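Local coordinates for protein intimin (Escherichia coli, PDB 1F00) that probably mediates adhesion of enteropathogenic bacteria to host cells, its C-terminal extracellular part joining immunoglobulin-like domains to a C-type lectin-like domain that engages a receptor, at residues 95-100 with 173-178; 102-107 with 125-130; 137-142 with 166-171; 144-149 with 161-166. All blocks are in the same frame, centred on the assembly; numbering follows the deposited sequence.

How the interactions relate
From the N terminus, residues 95-100 open interaction 1, whose partner 173-178 comes 73 residues later, so its loop encloses the other three contacts. Interaction 2 closes first, pairing 102-107 with 125-130. Interaction 3 then opens at 137-142 and closes at 166-171; interaction 4, between 144-149 and 161-166, nests inside it and shares S166. Interactions 2 and 3 each lie within one sheet: 2 in the sheet containing strand 124-130, 3 in the three-stranded sheet 136-140, 163-169, 173-179. Interactions 1 and 4 span the two sheets, joining them face to face into one Ig-like sandwich. W138 of interaction 3 reaches A129 and L127 of interaction 2.

Interaction 1. Residues 95-100 with 173-178; sequences TTLTID and QTATYT
The side-chain nitrogen of Q173 has two acceptors: across the contact NE2 donates to T95 O at 3.0 Å, with that oxygen in the carboxamide plane, and it is also hydrogen-bonded to D171 OD1. The other end of the same amide, OE1, accepts from L97 N at 2.9 Å, the donor standing above the carbonyl plane. Held at both ends, the flat group is fixed in rotation and spans the backbone on either side of T96. Further along, water bridges the chains, donating to L97 O and T174 O. Beneath this polar strip the contact is largely apolar. L97 has CG anti to the backbone N (chi1 -173°), which sets CG 3.9 Å from A175 CB; its CD2 lies 3.6 Å from Q173 O. I99 follows with CG1 4.0 Å from A175 CB, while its CD1 tip lies 4.0 Å from Y177 CB. The two segments run only 24° apart, but their backbones bond to different neighbours: T98 and D100 to S130 and K128 of strand 124-130, A175 and Y177 to V167 and I165 of strand 163-169. Beside them, V14 of strand 12-14 touches both T96 and Q173.

Interaction 2. Residues 102-107 with 125-130; sequences GNIEIV and VNLKAS
With CG of E105 anti to its backbone N (chi1 173°) and CG of N126 beside its own N (chi1 -68°), the two side chains lie side by side and point the same way from one face of the sheet. N126 ND2 donates to E105 OE1 at 2.8 Å in a nearly straight bond. The oxygen lies in the amide plane of N126, but the donor approaches from above the carboxylate, the two flat groups being steeply turned against each other. A water also donates to OE1 at 3.0 Å and accepts from K128 NZ, so the lysine is linked to the carboxylate indirectly; its nearby charge probably favours the ionised form of E105, as would K112, in a long, weak ion pair with OE2. V107 crosses N126 at about a right angle, with CG2 3.6 Å from OD1. The backbones below form the hydrogen-bonded pair E105 and N126, with E105 N to N126 O at 3.1 Å and N126 N to E105 O at 2.8 Å. Away from the carboxylate, I104 CG2 rests 3.7 Å from V125 CB, and I104 CG1 sits 3.8 Å from L127 CD2. W224 of helix 214-224, within the lectin-like region, covers I106 and V125. The pair forms part of one sheet of an Ig-like β-sandwich, with V125 and I106 on one face and E105 and N126 on the other, in the domain adjoining the lectin-like one.

Interaction 3. Residues 137-142 with 166-171; sequences TWRSAN and SVISSD
T137, W138 and R139 pair with I168, V167 and S166 as neighbouring antiparallel strands of the three-stranded sheet of an Ig-like domain. T137 and I168 exchange two backbone bonds, T137 N to I168 O at 3.0 Å and I168 N to T137 O at 2.9 Å. R139 and S166 form the next hydrogen-bonded pair; S166 N donates to R139 O at 2.9 Å, and R139 N donates back to S166 O. Between them, at the non-hydrogen-bonded position, W138 and V167 lie side by side and point the same way. V167 CB stands over the face of the six-membered ring, 3.6 Å from its centroid and 10° off the normal, a CH-pi contact, while CG2 meets W138 CE2 at 3.6 Å. The indole points into the interior of the β-sandwich, where its far end meets A129 and L127 of strand 124-130 in the opposing sheet. The face bearing R139, S166 and I168 is turned the other way. R139 has CG between its backbone N and carbonyl carbon, the crowded position (chi1 72°), and its chain is extended from there to NE. Its guanidinium lies over S166, whose CB sits above the centre of one face at 3.7 Å from CZ, and I168 CG2 comes in the plane at the edge, 3.6 Å from NH1. On the same face, T137 CB packs against I168 CG1. A water 2.7 Å from T137 OG1 also gives I168 O a weak bond. At the end of strand 137-140, S140 OG accepts from N142 N in an ST turn and is hydrogen-bonded to A146 O.

Interaction 4. Residues 144-149 with 161-166; sequences AIASVD and GTTTIS
I145 makes the tightest approach, its CG2 lying 3.7 Å from G161 O and its CD1 3.8 Å from G161 CA. With no side chain at G161, the isoleucine tip can lie directly against the glycine backbone; chi2 of -57° places CD1 there. G161 O is buried under this cover and has no polar partner in the model. T163 comes next, its CG2 held between the backbone N and the carbonyl carbon and meeting I145 CG2 at 4.0 Å. Looser contacts continue along the strands: A146 CB is 4.4 Å from T163 CG2, and V148 CG2 is 4.3 Å from I165 CG2. Strands 146-148 and 163-166 run nearly parallel, 6° apart, but their axes are 8.4 Å from each other, so they face across side chains and do not pair. Each is held by its own neighbour: S147 is backbone-bonded to T156 of strand 154-157, and T163 to I179 of strand 173-179. W138 packs on both V148 and I165, and I179 on both A146 and I165, while V155 lies against A146 and V148. I145, A146, V148, T163 and I165 thus meet between the two sheets, beside W138, in the core of this Ig-like β-sandwich.

Interaction 1. Residues 95-100 with 173-178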
loop_
_atom_site.group_PDB
_atom_site.type_symbol
_atom_site.label_atom_id
_atom_site.label_comp_id
_atom_site.label_asym_id
_atom_site.label_seq_id
_atom_site.Cartn_x
_atom_site.Cartn_y
_atom_site.Cartn_z
ATOM N N THR A 95 -13.042 -9.172 5.979
ATOM C CA THR A 95 -12.039 -9.897 5.216
ATOM C C THR A 95 -10.653 -9.388 5.606
ATOM O O THR A 95 -10.510 -8.262 6.079
ATOM C CB THR A 95 -12.242 -9.676 3.705
ATOM O OG1 THR A 95 -13.410 -10.389 3.273
ATOM C CG2 THR A 95 -11.034 -10.149 2.919
ATOM N N THR A 96 -9.646 -10.232 5.412
ATOM C CA THR A 96 -8.259 -9.889 5.710
ATOM C C THR A 96 -7.809 -8.695 4.867
ATOM O O THR A 96 -7.984 -8.693 3.647
ATOM C CB THR A 96 -7.324 -11.064 5.377
ATOM O OG1 THR A 96 -7.747 -12.229 6.091
ATOM C CG2 THR A 96 -5.887 -10.727 5.760
ATOM N N LEU A 97 -7.242 -7.682 5.516
ATOM C CA LEU A 97 -6.751 -6.507 4.808
ATOM C C LEU A 97 -5.517 -6.947 4.027
ATOM O O LEU A 97 -4.617 -7.592 4.571
ATOM C CB LEU A 97 -6.385 -5.393 5.795
ATOM C CG LEU A 97 -6.002 -4.047 5.166
ATOM C CD1 LEU A 97 -7.130 -3.559 4.252
ATOM C CD2 LEU A 97 -5.720 -3.034 6.267
ATOM N N THR A 98 -5.474 -6.583 2.753
ATOM C CA THR A 98 -4.379 -6.981 1.884
ATOM C C THR A 98 -4.016 -5.902 0.868
ATOM O O THR A 98 -4.866 -5.122 0.443
ATOM C CB THR A 98 -4.774 -8.254 1.091
ATOM O OG1 THR A 98 -5.026 -9.329 2.008
ATOM C CG2 THR A 98 -3.674 -8.658 0.127
ATOM N N ILE A 99 -2.743 -5.864 0.489
ATOM C CA ILE A 99 -2.297 -4.928 -0.530
ATOM C C ILE A 99 -2.032 -5.777 -1.773
ATOM O O ILE A 99 -1.241 -6.727 -1.734
ATOM C CB ILE A 99 -1.009 -4.182 -0.117
ATOM C CG1 ILE A 99 -1.326 -3.200 1.012
ATOM C CG2 ILE A 99 -0.430 -3.429 -1.321
ATOM C CD1 ILE A 99 -0.103 -2.493 1.593
ATOM N N ASP A 100 -2.722 -5.442 -2.861
ATOM C CA ASP A 100 -2.602 -6.154 -4.134
ATOM C C ASP A 100 -1.229 -5.818 -4.718
ATOM O O ASP A 100 -1.124 -5.175 -5.765
ATOM C CB ASP A 100 -3.727 -5.684 -5.069
ATOM C CG ASP A 100 -3.861 -6.536 -6.318
ATOM O OD1 ASP A 100 -4.687 -6.170 -7.187
ATOM O OD2 ASP A 100 -3.152 -7.562 -6.433
ATOM N N GLN A 173 -7.080 -3.029 11.199
ATOM C CA GLN A 173 -6.210 -4.015 10.566
ATOM C C GLN A 173 -5.076 -3.243 9.911
ATOM O O GLN A 173 -5.194 -2.036 9.666
ATOM C CB GLN A 173 -6.941 -4.824 9.486
ATOM C CG GLN A 173 -7.892 -5.887 10.002
ATOM C CD GLN A 173 -8.340 -6.820 8.891
ATOM O OE1 GLN A 173 -7.557 -7.630 8.394
ATOM N NE2 GLN A 173 -9.600 -6.698 8.483
ATOM N N THR A 174 -3.985 -3.944 9.624
ATOM C CA THR A 174 -2.828 -3.338 8.985
ATOM C C THR A 174 -2.220 -4.299 7.965
ATOM O O THR A 174 -2.063 -5.493 8.240
ATOM C CB THR A 174 -1.723 -2.995 10.019
ATOM O OG1 THR A 174 -2.227 -2.066 10.987
ATOM C CG2 THR A 174 -0.506 -2.399 9.314
ATOM N N ALA A 175 -1.888 -3.775 6.789
ATOM C CA ALA A 175 -1.247 -4.561 5.736
ATOM C C ALA A 175 -0.080 -3.702 5.274
ATOM O O ALA A 175 -0.192 -2.481 5.245
ATOM C CB ALA A 175 -2.203 -4.818 4.581
ATOM N N THR A 176 1.035 -4.326 4.910
ATOM C CA THR A 176 2.202 -3.559 4.494
ATOM C C THR A 176 2.930 -4.121 3.280
ATOM O O THR A 176 2.986 -5.339 3.069
ATOM C CB THR A 176 3.231 -3.458 5.631
ATOM O OG1 THR A 176 3.754 -4.761 5.909
ATOM C CG2 THR A 176 2.588 -2.912 6.882
ATOM N N TYR A 177 3.487 -3.208 2.496
ATOM C CA TYR A 177 4.244 -3.540 1.296
ATOM C C TYR A 177 5.634 -2.924 1.425
ATOM O O TYR A 177 5.767 -1.742 1.742
ATOM C CB TYR A 177 3.547 -2.978 0.056
ATOM C CG TYR A 177 4.407 -3.034 -1.187
ATOM C CD1 TYR A 177 5.120 -1.920 -1.612
ATOM C CD2 TYR A 177 4.547 -4.221 -1.909
ATOM C CE1 TYR A 177 5.954 -1.978 -2.722
ATOM C CE2 TYR A 177 5.386 -4.291 -3.021
ATOM C CZ TYR A 177 6.084 -3.167 -3.419
ATOM O OH TYR A 177 6.929 -3.223 -4.504
ATOM N N THR A 178 6.669 -3.720 1.181
ATOM C CA THR A 178 8.025 -3.207 1.283
ATOM C C THR A 178 8.567 -2.806 -0.079
ATOM O O THR A 178 8.524 -3.580 -1.040
ATOM C CB THR A 178 8.977 -4.248 1.888
ATOM O OG1 THR A 178 9.142 -5.333 0.967
ATOM C CG2 THR A 178 8.413 -4.783 3.175
HETATM O O HOH W 1 -3.314 -7.861 7.243
#

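Interaction 2. Residues 102-107 with 125-130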
loop_
_atom_site.group_PDB
_atom_site.type_symbol
_atom_site.label_atom_id
_atom_site.label_comp_id
_atom_site.label_asym_id
_atom_site.label_seq_id
_atom_site.Cartn_x
_atom_site.Cartn_y
_atom_site.Cartn_z
ATOM N N GLY A 102 0.942 -7.475 -6.336
ATOM C CA GLY A 102 1.363 -8.041 -7.602
ATOM C C GLY A 102 0.826 -7.210 -8.755
ATOM O O GLY A 102 1.177 -7.429 -9.918
ATOM N N ASN A 103 -0.033 -6.250 -8.429
ATOM C CA ASN A 103 -0.624 -5.388 -9.442
ATOM C C ASN A 103 -0.456 -3.911 -9.124
ATOM O O ASN A 103 -1.423 -3.148 -9.122
ATOM C CB ASN A 103 -2.112 -5.709 -9.626
ATOM C CG ASN A 103 -2.346 -7.135 -10.099
ATOM O OD1 ASN A 103 -2.506 -8.054 -9.291
ATOM N ND2 ASN A 103 -2.351 -7.329 -11.414
ATOM N N ILE A 104 0.780 -3.513 -8.849
ATOM C CA ILE A 104 1.070 -2.118 -8.570
ATOM C C ILE A 104 0.929 -1.401 -9.909
ATOM O O ILE A 104 1.509 -1.819 -10.917
ATOM C CB ILE A 104 2.485 -1.963 -7.994
ATOM C CG1 ILE A 104 2.531 -2.632 -6.614
ATOM C CG2 ILE A 104 2.860 -0.494 -7.904
ATOM C CD1 ILE A 104 3.901 -2.650 -5.956
ATOM N N GLU A 105 0.152 -0.326 -9.913
ATOM C CA GLU A 105 -0.125 0.420 -11.133
ATOM C C GLU A 105 0.732 1.648 -11.440
ATOM O O GLU A 105 0.820 2.579 -10.640
ATOM C CB GLU A 105 -1.605 0.822 -11.135
ATOM C CG GLU A 105 -2.006 1.752 -12.267
ATOM C CD GLU A 105 -3.442 2.215 -12.148
ATOM O OE1 GLU A 105 -3.821 2.717 -11.071
ATOM O OE2 GLU A 105 -4.191 2.084 -13.135
ATOM N N ILE A 106 1.358 1.637 -12.613
ATOM C CA ILE A 106 2.167 2.759 -13.075
ATOM C C ILE A 106 1.168 3.859 -13.431
ATOM O O ILE A 106 0.383 3.708 -14.372
ATOM C CB ILE A 106 2.961 2.391 -14.340
ATOM C CG1 ILE A 106 3.813 1.148 -14.075
ATOM C CG2 ILE A 106 3.820 3.580 -14.779
ATOM C CD1 ILE A 106 4.844 1.339 -12.993
ATOM N N VAL A 107 1.203 4.958 -12.687
ATOM C CA VAL A 107 0.259 6.054 -12.896
ATOM C C VAL A 107 0.194 6.614 -14.317
ATOM O O VAL A 107 -0.891 6.910 -14.824
ATOM C CB VAL A 107 0.539 7.212 -11.892
ATOM C CG1 VAL A 107 -0.270 8.451 -12.258
ATOM C CG2 VAL A 107 0.178 6.764 -10.484
ATOM N N VAL A 125 3.122 5.582 -8.526
ATOM C CA VAL A 125 2.408 4.325 -8.700
ATOM C C VAL A 125 1.223 4.273 -7.740
ATOM O O VAL A 125 1.232 4.925 -6.691
ATOM C CB VAL A 125 3.319 3.099 -8.439
ATOM C CG1 VAL A 125 4.526 3.149 -9.357
ATOM C CG2 VAL A 125 3.756 3.057 -6.971
ATOM N N ASN A 126 0.189 3.524 -8.112
ATOM C CA ASN A 126 -0.983 3.390 -7.256
ATOM C C ASN A 126 -1.006 2.018 -6.591
ATOM O O ASN A 126 -0.917 0.992 -7.267
ATOM C CB ASN A 126 -2.282 3.569 -8.051
ATOM C CG ASN A 126 -2.474 4.989 -8.563
ATOM O OD1 ASN A 126 -2.174 5.961 -7.872
ATOM N ND2 ASN A 126 -3.002 5.109 -9.776
ATOM N N LEU A 127 -1.109 2.003 -5.267
ATOM C CA LEU A 127 -1.189 0.748 -4.525
ATOM C C LEU A 127 -2.657 0.524 -4.192
ATOM O O LEU A 127 -3.350 1.455 -3.778
ATOM C CB LEU A 127 -0.396 0.819 -3.215
ATOM C CG LEU A 127 1.108 1.102 -3.270
ATOM C CD1 LEU A 127 1.714 0.797 -1.906
ATOM C CD2 LEU A 127 1.773 0.253 -4.339
ATOM N N LYS A 128 -3.135 -0.703 -4.373
ATOM C CA LYS A 128 -4.526 -1.007 -4.068
ATOM C C LYS A 128 -4.644 -1.979 -2.909
ATOM O O LYS A 128 -3.973 -3.011 -2.868
ATOM C CB LYS A 128 -5.243 -1.588 -5.292
ATOM C CG LYS A 128 -5.748 -0.544 -6.277
ATOM C CD LYS A 128 -6.805 0.358 -5.643
ATOM C CE LYS A 128 -7.278 1.431 -6.617
ATOM N NZ LYS A 128 -6.152 2.309 -7.070
ATOM N N ALA A 129 -5.502 -1.628 -1.962
ATOM C CA ALA A 129 -5.747 -2.464 -0.798
ATOM C C ALA A 129 -7.138 -3.055 -0.951
ATOM O O ALA A 129 -7.970 -2.521 -1.685
ATOM C CB ALA A 129 -5.670 -1.629 0.476
ATOM N N SER A 130 -7.382 -4.165 -0.267
ATOM C CA SER A 130 -8.681 -4.816 -0.306
ATOM C C SER A 130 -8.892 -5.485 1.039
ATOM O O SER A 130 -7.928 -5.841 1.721
ATOM C CB SER A 130 -8.735 -5.862 -1.423
ATOM O OG SER A 130 -7.718 -6.832 -1.261
HETATM O O HOH W 2 -4.729 0.843 -8.980
#

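Interaction 3. Residues 137-142 with 166-171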
loop_
_atom_site.group_PDB
_atom_site.type_symbol
_atom_site.label_atom_id
_atom_site.label_comp_id
_atom_site.label_asym_id
_atom_site.label_seq_id
_atom_site.Cartn_x
_atom_site.Cartn_y
_atom_site.Cartn_z
ATOM N N THR A 137 -6.303 4.164 5.245
ATOM C CA THR A 137 -5.422 5.287 5.555
ATOM C C THR A 137 -4.009 4.763 5.304
ATOM O O THR A 137 -3.622 3.740 5.872
ATOM C CB THR A 137 -5.541 5.718 7.025
ATOM O OG1 THR A 137 -6.900 6.080 7.307
ATOM C CG2 THR A 137 -4.643 6.915 7.301
ATOM N N TRP A 138 -3.244 5.459 4.467
ATOM C CA TRP A 138 -1.888 5.021 4.126
ATOM C C TRP A 138 -0.765 5.830 4.777
ATOM O O TRP A 138 -0.947 6.983 5.158
ATOM C CB TRP A 138 -1.688 5.062 2.606
ATOM C CG TRP A 138 -2.696 4.279 1.817
ATOM C CD1 TRP A 138 -3.995 4.623 1.558
ATOM C CD2 TRP A 138 -2.483 3.011 1.189
ATOM N NE1 TRP A 138 -4.604 3.644 0.804
ATOM C CE2 TRP A 138 -3.698 2.643 0.564
ATOM C CE3 TRP A 138 -1.382 2.146 1.097
ATOM C CZ2 TRP A 138 -3.843 1.447 -0.146
ATOM C CZ3 TRP A 138 -1.524 0.956 0.393
ATOM C CH2 TRP A 138 -2.746 0.618 -0.220
ATOM N N ARG A 139 0.406 5.216 4.890
ATOM C CA ARG A 139 1.554 5.898 5.465
ATOM C C ARG A 139 2.827 5.255 4.950
ATOM O O ARG A 139 2.816 4.123 4.469
ATOM C CB ARG A 139 1.528 5.818 6.995
ATOM C CG ARG A 139 1.835 4.430 7.578
ATOM C CD ARG A 139 1.916 4.497 9.105
ATOM N NE ARG A 139 2.456 3.280 9.714
ATOM C CZ ARG A 139 1.744 2.191 10.001
ATOM N NH1 ARG A 139 0.444 2.146 9.732
ATOM N NH2 ARG A 139 2.333 1.154 10.590
ATOM N N SER A 140 3.923 5.994 5.046
ATOM C CA SER A 140 5.222 5.499 4.620
ATOM C C SER A 140 6.137 5.563 5.825
ATOM O O SER A 140 6.134 6.553 6.550
ATOM C CB SER A 140 5.809 6.369 3.512
ATOM O OG SER A 140 7.164 6.009 3.283
ATOM N N ALA A 141 6.913 4.506 6.035
ATOM C CA ALA A 141 7.844 4.463 7.154
ATOM C C ALA A 141 8.965 5.489 6.954
ATOM O O ALA A 141 9.605 5.921 7.913
ATOM C CB ALA A 141 8.424 3.052 7.300
ATOM N N ASN A 142 9.211 5.871 5.704
ATOM C CA ASN A 142 10.251 6.853 5.406
ATOM C C ASN A 142 9.909 7.666 4.159
ATOM O O ASN A 142 10.300 7.305 3.052
ATOM C CB ASN A 142 11.602 6.163 5.199
ATOM C CG ASN A 142 12.750 7.155 5.100
ATOM O OD1 ASN A 142 12.533 8.362 4.967
ATOM N ND2 ASN A 142 13.981 6.651 5.158
ATOM N N SER A 166 2.414 1.221 4.443
ATOM C CA SER A 166 1.412 0.501 5.208
ATOM C C SER A 166 0.028 1.105 5.034
ATOM O O SER A 166 -0.119 2.310 4.869
ATOM C CB SER A 166 1.770 0.515 6.700
ATOM O OG SER A 166 2.989 -0.160 6.956
ATOM N N VAL A 167 -0.984 0.253 5.052
ATOM C CA VAL A 167 -2.354 0.723 4.954
ATOM C C VAL A 167 -3.084 0.160 6.162
ATOM O O VAL A 167 -2.810 -0.966 6.596
ATOM C CB VAL A 167 -3.064 0.225 3.669
ATOM C CG1 VAL A 167 -3.137 -1.294 3.660
ATOM C CG2 VAL A 167 -4.471 0.818 3.592
ATOM N N ILE A 168 -3.982 0.951 6.733
ATOM C CA ILE A 168 -4.769 0.484 7.865
ATOM C C ILE A 168 -6.239 0.753 7.561
ATOM O O ILE A 168 -6.579 1.759 6.935
ATOM C CB ILE A 168 -4.370 1.192 9.193
ATOM C CG1 ILE A 168 -4.546 2.704 9.071
ATOM C CG2 ILE A 168 -2.932 0.855 9.546
ATOM C CD1 ILE A 168 -4.124 3.467 10.322
ATOM N N SER A 169 -7.103 -0.167 7.971
ATOM C CA SER A 169 -8.538 -0.012 7.758
ATOM C C SER A 169 -9.135 0.342 9.112
ATOM O O SER A 169 -8.603 -0.068 10.145
ATOM C CB SER A 169 -9.131 -1.314 7.211
ATOM O OG SER A 169 -8.748 -2.428 8.001
ATOM N N SER A 170 -10.235 1.092 9.119
ATOM C CA SER A 170 -10.837 1.514 10.376
ATOM C C SER A 170 -11.456 0.420 11.237
ATOM O O SER A 170 -11.918 0.698 12.343
ATOM C CB SER A 170 -11.854 2.645 10.137
ATOM O OG SER A 170 -12.872 2.265 9.237
ATOM N N ASP A 171 -11.477 -0.818 10.748
ATOM C CA ASP A 171 -12.001 -1.914 11.557
ATOM C C ASP A 171 -10.814 -2.452 12.349
ATOM O O ASP A 171 -10.907 -3.477 13.026
ATOM C CB ASP A 171 -12.599 -3.027 10.687
ATOM C CG ASP A 171 -11.604 -3.593 9.703
ATOM O OD1 ASP A 171 -11.311 -4.807 9.767
ATOM O OD2 ASP A 171 -11.117 -2.813 8.866
HETATM O O HOH W 3 -8.623 4.145 8.001
#

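Interaction 4. Residues 144-149 with 161-166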
loop_
_atom_site.group_PDB
_atom_site.type_symbol
_atom_site.label_atom_id
_atom_site.label_comp_id
_atom_site.label_asym_id
_atom_site.label_seq_id
_atom_site.Cartn_x
_atom_site.Cartn_y
_atom_site.Cartn_z
ATOM N N ALA A 144 11.146 10.118 2.912
ATOM C CA ALA A 144 12.308 10.636 2.190
ATOM C C ALA A 144 12.612 9.717 1.013
ATOM O O ALA A 144 13.088 10.158 -0.033
ATOM C CB ALA A 144 13.524 10.714 3.118
ATOM N N ILE A 145 12.338 8.433 1.202
ATOM C CA ILE A 145 12.563 7.433 0.165
ATOM C C ILE A 145 11.367 7.440 -0.771
ATOM O O ILE A 145 11.510 7.561 -1.983
ATOM C CB ILE A 145 12.714 6.028 0.784
ATOM C CG1 ILE A 145 13.960 5.987 1.674
ATOM C CG2 ILE A 145 12.765 4.969 -0.310
ATOM C CD1 ILE A 145 15.245 6.351 0.961
ATOM N N ALA A 146 10.182 7.316 -0.187
ATOM C CA ALA A 146 8.950 7.316 -0.955
ATOM C C ALA A 146 7.824 7.822 -0.068
ATOM O O ALA A 146 7.722 7.434 1.097
ATOM C CB ALA A 146 8.639 5.900 -1.450
ATOM N N SER A 147 6.992 8.702 -0.615
ATOM C CA SER A 147 5.871 9.245 0.141
ATOM C C SER A 147 4.581 8.657 -0.413
ATOM O O SER A 147 4.557 8.147 -1.536
ATOM C CB SER A 147 5.840 10.780 0.046
ATOM O OG SER A 147 5.661 11.224 -1.291
ATOM N N VAL A 148 3.515 8.705 0.378
ATOM C CA VAL A 148 2.235 8.171 -0.065
ATOM C C VAL A 148 1.078 9.069 0.354
ATOM O O VAL A 148 1.061 9.593 1.468
ATOM C CB VAL A 148 1.992 6.755 0.504
ATOM C CG1 VAL A 148 1.866 6.809 2.029
ATOM C CG2 VAL A 148 0.735 6.155 -0.119
ATOM N N ASP A 149 0.124 9.258 -0.552
ATOM C CA ASP A 149 -1.054 10.068 -0.259
ATOM C C ASP A 149 -1.877 9.264 0.744
ATOM O O ASP A 149 -2.355 8.169 0.434
ATOM C CB ASP A 149 -1.854 10.319 -1.540
ATOM C CG ASP A 149 -3.081 11.186 -1.305
ATOM O OD1 ASP A 149 -4.025 10.715 -0.641
ATOM O OD2 ASP A 149 -3.096 12.340 -1.784
ATOM N N GLY A 161 16.491 3.692 -1.873
ATOM C CA GLY A 161 16.473 3.129 -0.539
ATOM C C GLY A 161 15.317 2.167 -0.417
ATOM O O GLY A 161 14.568 1.963 -1.370
ATOM N N THR A 162 15.176 1.572 0.760
ATOM C CA THR A 162 14.105 0.631 1.004
ATOM C C THR A 162 13.280 1.100 2.196
ATOM O O THR A 162 13.817 1.553 3.207
ATOM C CB THR A 162 14.661 -0.789 1.272
ATOM O OG1 THR A 162 13.585 -1.675 1.594
ATOM C CG2 THR A 162 15.660 -0.767 2.419
ATOM N N THR A 163 11.962 1.026 2.055
ATOM C CA THR A 163 11.077 1.429 3.130
ATOM C C THR A 163 9.800 0.618 2.980
ATOM O O THR A 163 9.710 -0.258 2.115
ATOM C CB THR A 163 10.777 2.955 3.071
ATOM O OG1 THR A 163 10.118 3.359 4.279
ATOM C CG2 THR A 163 9.887 3.292 1.871
ATOM N N THR A 164 8.815 0.883 3.822
ATOM C CA THR A 164 7.575 0.140 3.733
ATOM C C THR A 164 6.378 1.078 3.669
ATOM O O THR A 164 6.379 2.138 4.295
ATOM C CB THR A 164 7.407 -0.804 4.945
ATOM O OG1 THR A 164 7.559 -0.055 6.158
ATOM C CG2 THR A 164 8.445 -1.923 4.907
ATOM N N ILE A 165 5.380 0.696 2.881
ATOM C CA ILE A 165 4.150 1.477 2.777
ATOM C C ILE A 165 3.122 0.623 3.490
ATOM O O ILE A 165 2.990 -0.568 3.195
ATOM C CB ILE A 165 3.703 1.679 1.313
ATOM C CG1 ILE A 165 4.798 2.401 0.528
ATOM C CG2 ILE A 165 2.388 2.473 1.271
ATOM C CD1 ILE A 165 5.211 3.737 1.128
ATOM N N SER A 166 2.414 1.221 4.443
ATOM C CA SER A 166 1.412 0.501 5.208
ATOM C C SER A 166 0.028 1.105 5.034
ATOM O O SER A 166 -0.119 2.310 4.869
ATOM C CB SER A 166 1.770 0.515 6.700
ATOM O OG SER A 166 2.989 -0.160 6.956
#